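Local coordinates for protein rhodopsin (Todarodes pacificus, PDB 2Z73) that detects light for vision at low light intensity, using isomerization of bound retinal to activate G-proteins and, through them, phospholipase C, at residues P21-F26 and E290-Y295; N70-N75 and F153-F158; Y111-G116 and W166-I171; M257-I262 and V317-F322. All coordinates share one frame; numbering follows the deposited sequence.

Nearest the N terminus among the four, P21-F26 lies in the extracellular N-terminal region; it meets E290-Y295, where the seventh transmembrane helix begins, and so closes the long loop of interaction 1. Interactions 2 and 3 both fall within that loop. N70-N75 of helix 70-87 pairs with F153-F158, and Y111-G116 of helix 104-138 with W166-I171; these two loops cross, and both use helix 149-167. Interaction 4 opens at M257-I262, after interactions 2 and 3 have closed, and crosses interaction 1 by reaching V317-F322. Interactions 1 and 4 lie on opposite sides of the chain's centre, whereas interactions 2 and 4 come within about 5 Å (nearest atoms) and touch the same octyl glucoside.

Interaction 1: residues P21-F26 and E290-Y295; sequences PHWREF and EWVTPY
F26 lays one face of its ring against the pyrrolidine of P294, the first residue of helix 294-306. P294 CD stands over the ring centre, 3.5 Å from the F26 centroid and 12° off its normal, a CH-pi contact, while P294 CG lies 3.5 Å from F26 CG. On the opposite face of the ring, E25 CG from the same segment sits above the centre. V292, the centre of an inverse gamma turn, serves two partners. Its carbonyl O accepts a hydrogen bond from H22 NE2 at 2.7 Å; the N-H...O angle is 142°, and the bond lies in both the carbonyl plane and the imidazole plane. Its CG1 touches W23 CH2 at 3.6 Å, and V280 and A284 of helix 246-286 also touch V292. W23 in turn is covered on one face by H22 CD2, above the centre of the indole. The contact therefore joins one bond to the carbonyl of a buried residue with apolar and CH-pi packing, consistent with the extracellular N-terminal segment being seated on the turn that leads into the seventh transmembrane helix.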
# COMPACT_ATOMS: atom_id res chain seq x y z
N PRO A 21 -13.18 24.02 -15.41
CA PRO A 21 -13.47 25.39 -15.00
C PRO A 21 -13.22 25.64 -13.52
O PRO A 21 -12.74 26.70 -13.12
CB PRO A 21 -14.93 25.55 -15.37
CG PRO A 21 -15.04 24.71 -16.59
CD PRO A 21 -14.29 23.47 -16.20
N HIS A 22 -13.54 24.64 -12.70
CA HIS A 22 -13.36 24.77 -11.27
C HIS A 22 -11.96 25.16 -10.84
O HIS A 22 -11.80 25.99 -9.95
CB HIS A 22 -13.73 23.48 -10.55
CG HIS A 22 -13.36 23.49 -9.11
ND1 HIS A 22 -13.76 24.50 -8.26
CD2 HIS A 22 -12.58 22.67 -8.38
CE1 HIS A 22 -13.24 24.29 -7.06
NE2 HIS A 22 -12.52 23.19 -7.10
N TRP A 23 -10.94 24.58 -11.46
CA TRP A 23 -9.56 24.90 -11.09
C TRP A 23 -9.11 26.21 -11.71
O TRP A 23 -8.10 26.79 -11.33
CB TRP A 23 -8.61 23.78 -11.52
CG TRP A 23 -8.94 22.42 -10.95
CD1 TRP A 23 -9.33 21.32 -11.66
CD2 TRP A 23 -8.93 22.02 -9.57
NE1 TRP A 23 -9.55 20.26 -10.81
CE2 TRP A 23 -9.31 20.67 -9.52
CE3 TRP A 23 -8.63 22.68 -8.38
CZ2 TRP A 23 -9.41 19.96 -8.33
CZ3 TRP A 23 -8.72 21.98 -7.18
CH2 TRP A 23 -9.11 20.63 -7.16
N ARG A 24 -9.88 26.69 -12.67
CA ARG A 24 -9.56 27.92 -13.39
C ARG A 24 -9.91 29.21 -12.69
O ARG A 24 -9.37 30.26 -13.02
CB ARG A 24 -10.24 27.86 -14.76
CG ARG A 24 -9.72 26.73 -15.61
CD ARG A 24 -10.75 26.12 -16.52
NE ARG A 24 -11.25 27.04 -17.53
CZ ARG A 24 -11.78 26.65 -18.69
NH1 ARG A 24 -11.88 25.36 -18.99
NH2 ARG A 24 -12.23 27.56 -19.55
N GLU A 25 -10.80 29.15 -11.72
CA GLU A 25 -11.19 30.37 -11.03
C GLU A 25 -10.23 30.81 -9.94
O GLU A 25 -10.34 31.91 -9.40
CB GLU A 25 -12.60 30.21 -10.45
CG GLU A 25 -12.62 29.47 -9.14
CD GLU A 25 -14.02 29.10 -8.73
OE1 GLU A 25 -14.27 29.05 -7.51
OE2 GLU A 25 -14.85 28.86 -9.62
N PHE A 26 -9.26 29.96 -9.62
CA PHE A 26 -8.32 30.30 -8.56
C PHE A 26 -7.10 31.04 -9.03
O PHE A 26 -6.75 31.00 -10.21
CB PHE A 26 -7.90 29.03 -7.82
CG PHE A 26 -9.05 28.27 -7.24
CD1 PHE A 26 -9.67 28.68 -6.06
CD2 PHE A 26 -9.55 27.15 -7.90
CE1 PHE A 26 -10.76 27.99 -5.55
CE2 PHE A 26 -10.65 26.45 -7.39
CZ PHE A 26 -11.25 26.88 -6.21
N GLU A 290 -17.03 24.41 -3.37
CA GLU A 290 -16.30 25.62 -3.00
C GLU A 290 -15.27 25.32 -1.93
O GLU A 290 -14.41 26.15 -1.64
CB GLU A 290 -17.23 26.75 -2.55
CG GLU A 290 -18.35 26.34 -1.61
CD GLU A 290 -19.55 25.77 -2.34
OE1 GLU A 290 -20.54 25.39 -1.67
OE2 GLU A 290 -19.52 25.71 -3.58
N TRP A 291 -15.36 24.14 -1.34
CA TRP A 291 -14.41 23.74 -0.32
C TRP A 291 -13.13 23.23 -0.99
O TRP A 291 -12.02 23.47 -0.52
CB TRP A 291 -14.99 22.63 0.56
CG TRP A 291 -16.06 23.10 1.50
CD1 TRP A 291 -16.37 24.39 1.81
CD2 TRP A 291 -16.93 22.27 2.29
NE1 TRP A 291 -17.37 24.42 2.75
CE2 TRP A 291 -17.74 23.14 3.06
CE3 TRP A 291 -17.10 20.89 2.42
CZ2 TRP A 291 -18.70 22.67 3.95
CZ3 TRP A 291 -18.06 20.42 3.31
CH2 TRP A 291 -18.85 21.31 4.07
N VAL A 292 -13.32 22.52 -2.10
CA VAL A 292 -12.20 21.94 -2.83
C VAL A 292 -11.32 22.99 -3.48
O VAL A 292 -11.35 23.18 -4.68
CB VAL A 292 -12.70 20.97 -3.91
CG1 VAL A 292 -11.53 20.20 -4.48
CG2 VAL A 292 -13.73 20.02 -3.33
N THR A 293 -10.52 23.67 -2.66
CA THR A 293 -9.59 24.68 -3.15
C THR A 293 -8.28 24.02 -3.58
O THR A 293 -8.03 22.84 -3.26
CB THR A 293 -9.24 25.69 -2.05
OG1 THR A 293 -8.73 24.98 -0.92
CG2 THR A 293 -10.46 26.49 -1.64
N PRO A 294 -7.42 24.77 -4.29
CA PRO A 294 -6.13 24.27 -4.76
C PRO A 294 -5.36 23.48 -3.69
O PRO A 294 -4.87 22.40 -3.97
CB PRO A 294 -5.41 25.54 -5.18
CG PRO A 294 -6.52 26.35 -5.73
CD PRO A 294 -7.61 26.17 -4.71
N TYR A 295 -5.28 24.03 -2.47
CA TYR A 295 -4.59 23.36 -1.36
C TYR A 295 -5.47 22.26 -0.77
O TYR A 295 -4.97 21.24 -0.30
CB TYR A 295 -4.24 24.34 -0.24
CG TYR A 295 -3.25 25.43 -0.62
CD1 TYR A 295 -3.50 26.76 -0.28
CD2 TYR A 295 -2.08 25.13 -1.32
CE1 TYR A 295 -2.62 27.77 -0.63
CE2 TYR A 295 -1.18 26.15 -1.68
CZ TYR A 295 -1.46 27.46 -1.33
OH TYR A 295 -0.60 28.47 -1.68

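Interaction 2: residues N70-N75 and F153-F158; sequences NMFIIN and FIMIIF. With BOG (octyl beta-D-glucopyranoside), chain C.
M71 and F72 of helix 70-75 meet F153, M155 and I156 across two helical segments that run in roughly the same direction. The axes of helix 70-75 and helix 153-158 approach to 10.2 Å and cross at -29°; the nearest CA atoms are those of F72 and I156, 7.2 Å apart. At this spacing the backbones stay apart and side chains fill the interface. F72 carries much of it. A chi1 of -62° sets its CG anti to the carbonyl carbon; the rim of the ring then meets I156 at CD1 and M155 at CE1 and CZ. I156 CG2 approaches the ring at its edge, 4.0 Å from F72 CD1. On the M155 side, F72 CE1 touches M155 CB, and F72 CZ lies 3.8 Å from M155 CE. The M155 sulfur SD is 5.2 Å from the F72 ring centroid and near the edge, at 78° from the normal, a Met-aromatic contact. The M155 chain bends at chi3, which places CE beside the ring tip. M71, the residue before F72, lays its CE 4.0 Å from the backbone N of F153. M128 and I129 of helix 104-138 pack against F72 as well. N75 extends the contact along the helix: its OD1 lies 4.5 Å from I156 CB and accepts a hydrogen bond from the indole N-H of W160, while ND2 makes a weak hydrogen bond to T125 OG1. This pairing of an asparagine of the second transmembrane helix with the tryptophan of the fourth is characteristic of the seven-helix bundle of rhodopsin-family receptors.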
# COMPACT_ATOMS: atom_id res chain seq x y z
N ASN A 70 5.16 -14.36 1.27
CA ASN A 70 6.07 -13.24 1.03
C ASN A 70 5.96 -12.70 -0.38
O ASN A 70 6.43 -11.61 -0.67
CB ASN A 70 7.51 -13.67 1.32
CG ASN A 70 7.84 -13.62 2.78
OD1 ASN A 70 8.89 -14.09 3.20
ND2 ASN A 70 6.95 -13.03 3.57
N MET A 71 5.36 -13.50 -1.27
CA MET A 71 5.16 -13.07 -2.64
C MET A 71 4.27 -11.82 -2.58
O MET A 71 4.48 -10.86 -3.33
CB MET A 71 4.48 -14.19 -3.45
CG MET A 71 5.41 -15.35 -3.83
SD MET A 71 4.56 -16.78 -4.57
CE MET A 71 3.75 -15.96 -6.01
N PHE A 72 3.28 -11.84 -1.69
CA PHE A 72 2.37 -10.71 -1.52
C PHE A 72 3.20 -9.48 -1.19
O PHE A 72 2.96 -8.40 -1.73
CB PHE A 72 1.36 -10.95 -0.39
CG PHE A 72 0.43 -12.12 -0.62
CD1 PHE A 72 -0.11 -12.38 -1.87
CD2 PHE A 72 0.10 -12.96 0.44
CE1 PHE A 72 -0.97 -13.47 -2.07
CE2 PHE A 72 -0.75 -14.05 0.25
CZ PHE A 72 -1.29 -14.30 -1.00
N ILE A 73 4.16 -9.64 -0.28
CA ILE A 73 5.03 -8.53 0.12
C ILE A 73 5.77 -7.98 -1.09
O ILE A 73 5.88 -6.76 -1.27
CB ILE A 73 6.08 -8.97 1.18
CG1 ILE A 73 5.44 -9.08 2.56
CG2 ILE A 73 7.23 -7.97 1.24
CD1 ILE A 73 6.39 -9.55 3.66
N ILE A 74 6.27 -8.88 -1.93
CA ILE A 74 6.98 -8.47 -3.11
C ILE A 74 6.03 -7.72 -4.03
O ILE A 74 6.34 -6.63 -4.52
CB ILE A 74 7.61 -9.70 -3.83
CG1 ILE A 74 8.76 -10.25 -2.96
CG2 ILE A 74 8.15 -9.32 -5.21
CD1 ILE A 74 9.33 -11.56 -3.43
N ASN A 75 4.86 -8.31 -4.26
CA ASN A 75 3.85 -7.71 -5.13
C ASN A 75 3.52 -6.29 -4.65
O ASN A 75 3.38 -5.37 -5.46
CB ASN A 75 2.58 -8.57 -5.14
CG ASN A 75 1.53 -8.02 -6.09
OD1 ASN A 75 1.70 -8.04 -7.31
ND2 ASN A 75 0.44 -7.52 -5.53
N PHE A 153 -0.01 -17.46 -6.04
CA PHE A 153 0.04 -17.05 -7.43
C PHE A 153 -1.34 -16.68 -7.98
O PHE A 153 -1.49 -15.67 -8.65
CB PHE A 153 0.67 -18.16 -8.28
CG PHE A 153 0.72 -17.86 -9.75
CD1 PHE A 153 1.34 -16.70 -10.21
CD2 PHE A 153 0.13 -18.71 -10.68
CE1 PHE A 153 1.38 -16.40 -11.58
CE2 PHE A 153 0.15 -18.42 -12.04
CZ PHE A 153 0.78 -17.26 -12.49
N ILE A 154 -2.35 -17.50 -7.69
CA ILE A 154 -3.70 -17.22 -8.17
C ILE A 154 -4.21 -15.93 -7.51
O ILE A 154 -4.83 -15.09 -8.15
CB ILE A 154 -4.68 -18.37 -7.82
CG1 ILE A 154 -4.11 -19.69 -8.34
CG2 ILE A 154 -6.03 -18.11 -8.46
CD1 ILE A 154 -4.79 -20.91 -7.75
N MET A 155 -3.94 -15.78 -6.22
CA MET A 155 -4.38 -14.59 -5.51
C MET A 155 -3.84 -13.29 -6.13
O MET A 155 -4.61 -12.36 -6.37
CB MET A 155 -4.01 -14.70 -4.01
CG MET A 155 -4.99 -15.60 -3.24
SD MET A 155 -4.43 -16.38 -1.69
CE MET A 155 -4.91 -15.15 -0.47
N ILE A 156 -2.54 -13.22 -6.42
CA ILE A 156 -2.02 -11.98 -7.02
C ILE A 156 -2.64 -11.74 -8.40
O ILE A 156 -2.89 -10.59 -8.78
CB ILE A 156 -0.47 -11.97 -7.15
CG1 ILE A 156 -0.02 -12.85 -8.30
CG2 ILE A 156 0.16 -12.42 -5.84
CD1 ILE A 156 1.47 -12.80 -8.54
N ILE A 157 -2.90 -12.82 -9.14
CA ILE A 157 -3.53 -12.68 -10.45
C ILE A 157 -4.89 -12.01 -10.25
O ILE A 157 -5.29 -11.16 -11.06
CB ILE A 157 -3.77 -14.05 -11.14
CG1 ILE A 157 -2.44 -14.67 -11.56
CG2 ILE A 157 -4.68 -13.87 -12.35
CD1 ILE A 157 -2.59 -16.00 -12.28
N PHE A 158 -5.59 -12.39 -9.19
CA PHE A 158 -6.88 -11.77 -8.90
C PHE A 158 -6.60 -10.30 -8.62
O PHE A 158 -7.29 -9.40 -9.12
CB PHE A 158 -7.54 -12.40 -7.68
CG PHE A 158 -8.61 -11.53 -7.07
CD1 PHE A 158 -9.76 -11.21 -7.79
CD2 PHE A 158 -8.45 -10.99 -5.79
CE1 PHE A 158 -10.74 -10.36 -7.24
CE2 PHE A 158 -9.41 -10.14 -5.24
CZ PHE A 158 -10.56 -9.83 -5.97
C1 BOG C . 6.53 -17.11 7.53
O1 BOG C . 5.49 -16.22 7.54
C2 BOG C . 7.22 -16.73 8.81
O2 BOG C . 7.71 -15.33 8.82
C3 BOG C . 8.33 -17.69 8.82
O3 BOG C . 8.97 -17.36 10.00
C4 BOG C . 7.76 -19.16 8.80
O4 BOG C . 8.80 -20.09 8.81
C5 BOG C . 7.08 -19.48 7.54
O5 BOG C . 6.02 -18.53 7.54
C6 BOG C . 6.49 -20.95 7.51
O6 BOG C . 5.81 -21.21 6.17
C1' BOG C . 5.46 -15.88 6.18
C2' BOG C . 4.17 -15.22 6.10
C3' BOG C . 4.54 -13.89 5.55
C4' BOG C . 3.62 -13.06 6.25
C5' BOG C . 3.68 -11.77 5.51
C6' BOG C . 3.34 -10.85 6.55
C7' BOG C . 3.47 -9.56 5.84
C8' BOG C . 3.78 -8.68 6.92

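Interaction 3: residues Y111-G116 and W166-I171; sequences YGFIGG and WAIGPI. With RET (retinal), chain D.
F113 CG lies anti to the backbone N (chi1 176°), which carries it out from helix 104-138, and chi2 of 51° turns the ring; its rim then meets A167 and I168 and one face meets I171. This is a packing contact between the third and fourth transmembrane helices of the seven-helix rhodopsin fold, at the extracellular end of the fourth, where helix 149-167 gives way to a short 3-10 segment. The rim of the phenyl ring presses into the backbone: the carbonyl O of A167 lies at the edge, near the ring plane, 3.1 Å from F113 CD1, and F113 CE1 approaches I168 CA to 3.3 Å. I168 runs side by side with F113, pointing the same way, and brings CB to within 3.7 Å of F113 CE1. I171 crosses F113 at about a right angle and covers one face; its CG1 is 4.0 Å from the F113 ring centroid and 16° off the normal, a CH-pi contact offset toward the rim. The A167 carbonyl O is hydrogen-bonded to the hydroxyl of Y177, whose side chain also touches F113. The same third-helix segment also lines the retinal pocket, with Y111, G112, G115 and G116 all next to the chromophore. The Y111 hydroxyl is hydrogen-bonded to NZ of K305, the known site of retinal attachment, and to the carbonyl O of N87. G116 touches both the neighbouring helix and the ligand: its carbonyl C is 4.0 Å from A167 CB, and its CA is 3.5 Å from the C19 methyl of retinal.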
# COMPACT_ATOMS: atom_id res chain seq x y z
N TYR A 111 -0.50 8.50 -16.26
CA TYR A 111 -0.15 8.90 -14.90
C TYR A 111 -1.29 8.57 -13.95
O TYR A 111 -1.13 7.78 -13.02
CB TYR A 111 0.15 10.39 -14.86
CG TYR A 111 0.56 10.91 -13.50
CD1 TYR A 111 1.88 11.29 -13.25
CD2 TYR A 111 -0.38 11.07 -12.48
CE1 TYR A 111 2.26 11.82 -12.01
CE2 TYR A 111 -0.01 11.60 -11.24
CZ TYR A 111 1.30 11.97 -11.02
OH TYR A 111 1.67 12.47 -9.79
N GLY A 112 -2.45 9.16 -14.19
CA GLY A 112 -3.60 8.92 -13.33
C GLY A 112 -4.00 7.46 -13.22
O GLY A 112 -4.33 7.00 -12.14
N PHE A 113 -3.97 6.76 -14.35
CA PHE A 113 -4.33 5.35 -14.42
C PHE A 113 -3.37 4.46 -13.62
O PHE A 113 -3.78 3.49 -12.97
CB PHE A 113 -4.35 4.92 -15.89
CG PHE A 113 -4.62 3.46 -16.10
CD1 PHE A 113 -5.71 2.84 -15.51
CD2 PHE A 113 -3.80 2.71 -16.94
CE1 PHE A 113 -5.99 1.50 -15.75
CE2 PHE A 113 -4.07 1.36 -17.19
CZ PHE A 113 -5.17 0.76 -16.59
N ILE A 114 -2.08 4.79 -13.67
CA ILE A 114 -1.06 4.06 -12.96
C ILE A 114 -1.19 4.33 -11.47
O ILE A 114 -0.98 3.44 -10.63
CB ILE A 114 0.34 4.48 -13.43
CG1 ILE A 114 0.61 3.90 -14.82
CG2 ILE A 114 1.39 4.03 -12.43
CD1 ILE A 114 0.69 2.38 -14.84
N GLY A 115 -1.53 5.57 -11.14
CA GLY A 115 -1.68 5.94 -9.75
C GLY A 115 -2.83 5.16 -9.14
O GLY A 115 -2.72 4.62 -8.03
N GLY A 116 -3.93 5.08 -9.88
CA GLY A 116 -5.08 4.37 -9.36
C GLY A 116 -4.91 2.87 -9.33
O GLY A 116 -5.26 2.21 -8.35
N TRP A 166 -10.85 -1.83 -11.91
CA TRP A 166 -11.46 -0.65 -11.31
C TRP A 166 -10.74 0.66 -11.57
O TRP A 166 -11.19 1.71 -11.14
CB TRP A 166 -11.64 -0.87 -9.81
CG TRP A 166 -12.50 -2.05 -9.54
CD1 TRP A 166 -12.19 -3.14 -8.77
CD2 TRP A 166 -13.79 -2.32 -10.11
NE1 TRP A 166 -13.20 -4.07 -8.83
CE2 TRP A 166 -14.19 -3.59 -9.64
CE3 TRP A 166 -14.64 -1.61 -10.96
CZ2 TRP A 166 -15.42 -4.17 -10.01
CZ3 TRP A 166 -15.86 -2.18 -11.33
CH2 TRP A 166 -16.24 -3.45 -10.85
N ALA A 167 -9.62 0.60 -12.29
CA ALA A 167 -8.87 1.80 -12.59
C ALA A 167 -8.90 2.13 -14.07
O ALA A 167 -8.62 3.26 -14.47
CB ALA A 167 -7.43 1.65 -12.13
N ILE A 168 -9.27 1.15 -14.89
CA ILE A 168 -9.28 1.37 -16.33
C ILE A 168 -10.52 2.07 -16.88
O ILE A 168 -10.54 2.48 -18.04
CB ILE A 168 -9.06 0.04 -17.09
CG1 ILE A 168 -8.51 0.34 -18.48
CG2 ILE A 168 -10.36 -0.76 -17.16
CD1 ILE A 168 -7.80 -0.85 -19.11
N GLY A 169 -11.55 2.22 -16.05
CA GLY A 169 -12.77 2.87 -16.50
C GLY A 169 -12.50 4.14 -17.27
O GLY A 169 -12.80 4.21 -18.46
N PRO A 170 -11.93 5.16 -16.63
CA PRO A 170 -11.64 6.44 -17.29
C PRO A 170 -10.86 6.30 -18.59
O PRO A 170 -10.88 7.21 -19.44
CB PRO A 170 -10.87 7.20 -16.22
CG PRO A 170 -11.50 6.71 -14.97
CD PRO A 170 -11.54 5.22 -15.22
N ILE A 171 -10.16 5.19 -18.76
CA ILE A 171 -9.39 4.98 -19.98
C ILE A 171 -10.35 4.78 -21.15
O ILE A 171 -10.03 5.10 -22.29
CB ILE A 171 -8.47 3.74 -19.86
CG1 ILE A 171 -7.40 4.01 -18.81
CG2 ILE A 171 -7.85 3.40 -21.22
CD1 ILE A 171 -6.50 5.19 -19.13
C1 RET D . -9.98 6.38 -3.67
C2 RET D . -10.14 6.10 -2.15
C3 RET D . -8.86 5.78 -1.40
C4 RET D . -8.04 4.67 -2.08
C5 RET D . -7.87 4.89 -3.59
C6 RET D . -8.73 5.66 -4.33
C7 RET D . -8.55 5.88 -5.82
C8 RET D . -7.53 6.67 -6.39
C9 RET D . -7.16 6.93 -7.79
C10 RET D . -6.10 7.73 -7.90
C11 RET D . -5.37 8.19 -9.07
C12 RET D . -4.28 9.02 -9.10
C13 RET D . -3.53 9.84 -8.08
C14 RET D . -2.39 10.51 -8.44
C15 RET D . -1.61 11.34 -7.51
C16 RET D . -11.27 5.98 -4.39
C17 RET D . -9.89 7.94 -3.81
C18 RET D . -6.66 4.15 -4.08
C19 RET D . -7.93 6.29 -8.93
C20 RET D . -4.11 9.87 -6.65

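Interaction 4: residues M257-I262 and V317-F322; sequences MRLAKI and VSHPKF. With BOG (octyl beta-D-glucopyranoside), chain C; PLM (palmitic acid), chain F.
R258 reaches across from helix 246-286 to the backbone of S318 and the ring of P320. From CB, directed toward the other segment, CG continues anti to the backbone N (chi1 -169°), and the chain stays extended to NE. The first atom to touch is CD, which lies 3.8 Å from the carbonyl O of S318 and also brushes P320 CD. NE then donates a hydrogen bond to that same S318 O at 2.9 Å; the N-H...O angle is 170°, and the acceptor sits at the edge of the guanidinium, close to its plane. Beyond it, CZ and NH1 of R258 follow at 3.7 and 3.6 Å from S318 O. The arginine and P320 side chains run in opposite senses as they pass. Deeper in, I262 CD1 rests 3.8 Å from S318 O and 3.9 Å from H319 CD2, while L259 CD1 packs against H319 NE2. The other nitrogen of that imidazole caps the next helix: H319 ND1 accepts from F322 N at 3.1 Å, consistent with an ND1 that carries no proton. The S318 hydroxyl is bonded to the carbonyl O of I314. The octyl tail of a glucoside detergent touches L259 and I262, and K321 NZ makes a weak hydrogen bond to the sugar hydroxyl O3. The contact thus joins the cytoplasmic end of the sixth transmembrane helix to the turn between helix 311-318 and helix 320-329. I262 also touches Y315 of the NPxxY motif, and L259 packs on R133, the DRY arginine of helix 104-138.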
# COMPACT_ATOMS: atom_id res chain seq x y z
N MET A 257 2.27 -13.85 14.82
CA MET A 257 1.52 -12.75 15.40
C MET A 257 2.21 -11.43 15.08
O MET A 257 1.56 -10.46 14.69
CB MET A 257 1.43 -12.91 16.92
CG MET A 257 0.57 -11.85 17.63
SD MET A 257 -1.17 -11.85 17.11
CE MET A 257 -1.37 -10.17 16.59
N ARG A 258 3.53 -11.40 15.22
CA ARG A 258 4.28 -10.19 14.94
C ARG A 258 4.06 -9.71 13.50
O ARG A 258 3.88 -8.52 13.26
CB ARG A 258 5.78 -10.40 15.17
CG ARG A 258 6.54 -9.08 15.15
CD ARG A 258 8.03 -9.26 15.34
NE ARG A 258 8.71 -7.97 15.42
CZ ARG A 258 8.93 -7.31 16.55
NH1 ARG A 258 9.55 -6.14 16.52
NH2 ARG A 258 8.56 -7.83 17.71
N LEU A 259 4.09 -10.65 12.56
CA LEU A 259 3.89 -10.32 11.16
C LEU A 259 2.47 -9.81 10.94
O LEU A 259 2.25 -8.87 10.16
CB LEU A 259 4.14 -11.54 10.27
CG LEU A 259 5.56 -11.91 9.78
CD1 LEU A 259 6.17 -10.72 9.07
CD2 LEU A 259 6.44 -12.35 10.93
N ALA A 260 1.51 -10.42 11.62
CA ALA A 260 0.12 -10.02 11.51
C ALA A 260 0.02 -8.58 11.98
O ALA A 260 -0.65 -7.75 11.36
CB ALA A 260 -0.76 -10.91 12.36
N LYS A 261 0.69 -8.29 13.09
CA LYS A 261 0.71 -6.95 13.62
C LYS A 261 1.24 -6.02 12.53
O LYS A 261 0.58 -5.05 12.16
CB LYS A 261 1.61 -6.88 14.85
CG LYS A 261 0.95 -7.35 16.13
CD LYS A 261 1.96 -7.44 17.27
CE LYS A 261 1.29 -7.59 18.62
NZ LYS A 261 0.36 -8.75 18.66
N ILE A 262 2.42 -6.33 12.00
CA ILE A 262 3.00 -5.52 10.93
C ILE A 262 1.97 -5.21 9.85
O ILE A 262 1.77 -4.04 9.49
CB ILE A 262 4.18 -6.26 10.24
CG1 ILE A 262 5.25 -6.60 11.27
CG2 ILE A 262 4.78 -5.38 9.15
CD1 ILE A 262 6.38 -7.43 10.72
N VAL A 317 12.06 -1.50 10.69
CA VAL A 317 12.09 -1.29 12.15
C VAL A 317 11.33 -2.33 12.94
O VAL A 317 11.37 -2.32 14.16
CB VAL A 317 11.51 0.09 12.54
CG1 VAL A 317 12.30 1.20 11.90
CG2 VAL A 317 10.05 0.18 12.14
N SER A 318 10.63 -3.24 12.25
CA SER A 318 9.83 -4.25 12.95
C SER A 318 9.88 -5.64 12.37
O SER A 318 9.34 -6.58 12.95
CB SER A 318 8.38 -3.82 13.00
OG SER A 318 7.84 -3.82 11.69
N HIS A 319 10.50 -5.80 11.21
CA HIS A 319 10.57 -7.12 10.60
C HIS A 319 11.93 -7.77 10.83
O HIS A 319 12.91 -7.41 10.18
CB HIS A 319 10.28 -7.01 9.11
CG HIS A 319 9.89 -8.31 8.48
ND1 HIS A 319 10.73 -9.40 8.46
CD2 HIS A 319 8.75 -8.70 7.87
CE1 HIS A 319 10.12 -10.41 7.87
NE2 HIS A 319 8.92 -10.01 7.50
N PRO A 320 12.01 -8.74 11.76
CA PRO A 320 13.24 -9.46 12.11
C PRO A 320 14.03 -10.08 10.95
O PRO A 320 15.16 -9.66 10.69
CB PRO A 320 12.77 -10.50 13.12
CG PRO A 320 11.37 -10.78 12.69
CD PRO A 320 10.84 -9.39 12.39
N LYS A 321 13.46 -11.06 10.27
CA LYS A 321 14.19 -11.68 9.16
C LYS A 321 14.65 -10.63 8.16
O LYS A 321 15.79 -10.66 7.71
CB LYS A 321 13.33 -12.72 8.45
CG LYS A 321 13.33 -14.09 9.13
CD LYS A 321 12.46 -15.09 8.38
CE LYS A 321 12.47 -16.44 9.07
NZ LYS A 321 11.61 -17.44 8.38
N PHE A 322 13.77 -9.69 7.84
CA PHE A 322 14.09 -8.64 6.88
C PHE A 322 15.21 -7.77 7.42
O PHE A 322 16.14 -7.40 6.69
CB PHE A 322 12.87 -7.78 6.60
CG PHE A 322 13.12 -6.67 5.62
CD1 PHE A 322 13.55 -6.95 4.33
CD2 PHE A 322 12.91 -5.35 5.99
CE1 PHE A 322 13.76 -5.92 3.42
CE2 PHE A 322 13.11 -4.32 5.08
CZ PHE A 322 13.54 -4.61 3.79
C1 BOG C . 6.53 -17.11 7.53
O1 BOG C . 5.49 -16.22 7.54
C2 BOG C . 7.22 -16.73 8.81
O2 BOG C . 7.71 -15.33 8.82
C3 BOG C . 8.33 -17.69 8.82
O3 BOG C . 8.97 -17.36 10.00
C4 BOG C . 7.76 -19.16 8.80
O4 BOG C . 8.80 -20.09 8.81
C5 BOG C . 7.08 -19.48 7.54
O5 BOG C . 6.02 -18.53 7.54
C6 BOG C . 6.49 -20.95 7.51
O6 BOG C . 5.81 -21.21 6.17
C1' BOG C . 5.46 -15.88 6.18
C2' BOG C . 4.17 -15.22 6.10
C3' BOG C . 4.54 -13.89 5.55
C4' BOG C . 3.62 -13.06 6.25
C5' BOG C . 3.68 -11.77 5.51
C6' BOG C . 3.34 -10.85 6.55
C7' BOG C . 3.47 -9.56 5.84
C8' BOG C . 3.78 -8.68 6.92
C1 PLM F . 15.41 2.29 10.52
O2 PLM F . 14.85 1.28 10.10
C2 PLM F . 15.25 3.61 9.77
C3 PLM F . 15.67 3.55 8.30
C4 PLM F . 15.85 4.96 7.74
C5 PLM F . 14.80 5.28 6.73
C6 PLM F . 15.02 6.68 6.20
C7 PLM F . 13.88 7.58 6.63
C8 PLM F . 14.05 9.02 6.13
C9 PLM F . 12.70 9.69 5.92
CA PLM F . 12.64 11.04 6.59
CB PLM F . 11.20 11.46 6.80
CC PLM F . 11.08 12.96 6.97
CD PLM F . 9.63 13.35 7.18
CE PLM F . 9.48 14.10 8.48
CF PLM F . 8.64 13.33 9.49
CG PLM F . 8.49 14.10 10.81